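PDB 3BBZ: P protein from Mumps virus, which binds the viral nucleocapsid through this C-terminal three-helix domain of the phosphoprotein, probably attaching the viral polymerase to its template. Local coordinates for residues F24-L28 with D39-I44. The protein carries 1 engineered substitution. Numbering follows the deposited sequence.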
loop_
_atom_site.group_PDB
_atom_site.type_symbol
_atom_site.label_atom_id
_atom_site.label_comp_id
_atom_site.label_asym_id
_atom_site.label_seq_id
_atom_site.Cartn_x
_atom_site.Cartn_y
_atom_site.Cartn_z
ATOM N N PHE A 24 -1.646 -0.982 5.930
ATOM C CA PHE A 24 -1.556 -0.992 4.459
ATOM C C PHE A 24 -1.310 -2.405 3.922
ATOM O O PHE A 24 -1.895 -2.823 2.900
ATOM C CB PHE A 24 -0.435 -0.068 3.976
ATOM C CG PHE A 24 -0.883 1.329 3.640
ATOM C CD1 PHE A 24 -0.198 2.443 4.147
ATOM C CD2 PHE A 24 -1.965 1.548 2.825
ATOM C CE1 PHE A 24 -0.609 3.776 3.821
ATOM C CE2 PHE A 24 -2.400 2.867 2.514
ATOM C CZ PHE A 24 -1.703 3.968 3.003
ATOM N N GLU A 25 -0.482 -3.166 4.639
ATOM C CA GLU A 25 -0.140 -4.530 4.220
ATOM C C GLU A 25 -1.341 -5.456 4.444
ATOM O O GLU A 25 -1.590 -6.362 3.646
ATOM C CB GLU A 25 1.054 -5.043 5.018
ATOM C CG GLU A 25 2.423 -4.476 4.620
ATOM C CD GLU A 25 3.544 -4.902 5.596
ATOM O OE1 GLU A 25 3.247 -5.602 6.618
ATOM O OE2 GLU A 25 4.732 -4.570 5.308
ATOM N N GLN A 26 -2.096 -5.234 5.528
ATOM C CA GLN A 26 -3.373 -5.933 5.700
ATOM C C GLN A 26 -4.316 -5.567 4.571
ATOM O O GLN A 26 -4.928 -6.432 4.016
ATOM C CB GLN A 26 -4.009 -5.617 7.053
ATOM C CG GLN A 26 -3.334 -6.319 8.253
ATOM C CD GLN A 26 -4.070 -7.587 8.710
ATOM O OE1 GLN A 26 -4.917 -8.097 7.988
ATOM N NE2 GLN A 26 -3.725 -8.101 9.912
ATOM N N ARG A 27 -4.433 -4.273 4.253
ATOM C CA ARG A 27 -5.221 -3.798 3.106
ATOM C C ARG A 27 -4.803 -4.437 1.778
ATOM O O ARG A 27 -5.629 -4.931 1.011
ATOM C CB ARG A 27 -5.145 -2.264 3.034
ATOM C CG ARG A 27 -6.274 -1.600 2.261
ATOM C CD ARG A 27 -6.405 -0.088 2.552
ATOM N NE ARG A 27 -7.162 0.561 1.466
ATOM C CZ ARG A 27 -6.988 1.828 1.057
ATOM N NH1 ARG A 27 -6.096 2.622 1.636
ATOM N NH2 ARG A 27 -7.726 2.314 0.059
ATOM N N LEU A 28 -3.498 -4.459 1.511
ATOM C CA LEU A 28 -3.002 -4.986 0.274
ATOM C C LEU A 28 -3.232 -6.489 0.157
ATOM O O LEU A 28 -3.619 -6.966 -0.913
ATOM C CB LEU A 28 -1.525 -4.661 0.109
ATOM C CG LEU A 28 -0.810 -5.066 -1.188
ATOM C CD1 LEU A 28 -1.471 -4.449 -2.412
ATOM C CD2 LEU A 28 0.692 -4.696 -1.118
ATOM N N ASP A 39 -6.621 2.369 -5.530
ATOM C CA ASP A 39 -7.054 3.086 -4.330
ATOM C C ASP A 39 -6.022 2.960 -3.192
ATOM O O ASP A 39 -5.717 3.937 -2.513
ATOM C CB ASP A 39 -8.392 2.562 -3.866
ATOM C CG ASP A 39 -9.557 2.971 -4.774
ATOM O OD1 ASP A 39 -9.364 3.640 -5.836
ATOM O OD2 ASP A 39 -10.679 2.565 -4.389
ATOM N N ILE A 40 -5.444 1.778 -3.025
ATOM C CA ILE A 40 -4.348 1.602 -2.068
ATOM C C ILE A 40 -3.113 2.422 -2.456
ATOM O O ILE A 40 -2.587 3.163 -1.646
ATOM C CB ILE A 40 -3.992 0.099 -1.897
ATOM C CG1 ILE A 40 -5.191 -0.632 -1.328
ATOM C CG2 ILE A 40 -2.818 -0.071 -0.901
ATOM C CD1 ILE A 40 -5.095 -2.204 -1.399
ATOM N N LYS A 41 -2.696 2.323 -3.718
ATOM C CA LYS A 41 -1.640 3.176 -4.284
ATOM C C LYS A 41 -1.900 4.663 -4.115
ATOM O O LYS A 41 -1.000 5.415 -3.679
ATOM C CB LYS A 41 -1.403 2.820 -5.759
ATOM C CG LYS A 41 -0.680 1.453 -5.886
ATOM C CD LYS A 41 -0.191 1.184 -7.299
ATOM C CE LYS A 41 -1.352 1.050 -8.233
ATOM N NZ LYS A 41 -0.791 0.609 -9.561
ATOM N N ARG A 42 -3.138 5.077 -4.399
ATOM C CA ARG A 42 -3.533 6.473 -4.185
ATOM C C ARG A 42 -3.263 6.877 -2.715
ATOM O O ARG A 42 -2.654 7.920 -2.459
ATOM C CB ARG A 42 -5.015 6.642 -4.517
ATOM C CG ARG A 42 -5.603 7.977 -4.182
ATOM C CD ARG A 42 -7.153 7.823 -4.066
ATOM N NE ARG A 42 -7.530 7.006 -2.912
ATOM C CZ ARG A 42 -8.713 6.398 -2.769
ATOM N NH1 ARG A 42 -9.638 6.471 -3.704
ATOM N NH2 ARG A 42 -8.952 5.697 -1.670
ATOM N N ASP A 43 -3.706 6.058 -1.755
ATOM C CA ASP A 43 -3.501 6.433 -0.337
ATOM C C ASP A 43 -2.052 6.357 0.145
ATOM O O ASP A 43 -1.700 7.133 1.010
ATOM C CB ASP A 43 -4.445 5.680 0.588
ATOM C CG ASP A 43 -5.900 6.030 0.309
ATOM O OD1 ASP A 43 -6.168 7.182 -0.182
ATOM O OD2 ASP A 43 -6.755 5.151 0.537
ATOM N N ILE A 44 -1.240 5.431 -0.373
ATOM C CA ILE A 44 0.220 5.401 -0.136
ATOM C C ILE A 44 0.904 6.690 -0.611
ATOM O O ILE A 44 1.669 7.339 0.138
ATOM C CB ILE A 44 0.919 4.172 -0.750
ATOM C CG1 ILE A 44 0.498 2.916 -0.026
ATOM C CG2 ILE A 44 2.458 4.264 -0.532
ATOM C CD1 ILE A 44 0.789 1.637 -0.799
#
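Segments 24-28 and 39-44 run nearly antiparallel, their axes 10.9 Å apart at an angle of 164°, and pair helices 18-29 and 34-47 of the compact three-helix bundle that forms the nucleocapsid-binding domain. On the inner side Phe-24 reaches across to Asp-43 and Ile-44 on the facing helix. CG1 of Ile-44 sits over the middle of the Phe-24 ring, 3.8 Å from its centroid, a CH-pi contact, while CB of Asp-43 meets the ring edge. Ile-40 packs against both Phe-24 and Leu-28: its CG2 lies near Phe-24 CD2, and its CD1 packs 3.9 Å from CA of Leu-28. Helix 3-14 closes this core, with Thr-8 against Leu-28 and Ile-11 against Ile-44. Toward the surface Arg-27 leaves its helix with CG anti to the backbone N (chi1 -158°), and the extended chain lays one guanidinium face over CG1 of Ile-40, 3.6 Å from NE. Beyond it lies a salt-bridge network. Asp-39 joins only electrostatically, its OD1 near Arg-42 NH1 but out of the guanidinium plane. Arg-42 grips Asp-43 side-on, one nitrogen to each oxygen, which should help fix the carboxylate's rotation. Arg-27 instead comes end-on, NH1 (2.8 Å) and NH2 (3.0 Å) both donating to Asp-43 OD2, the former at its anti lone pair.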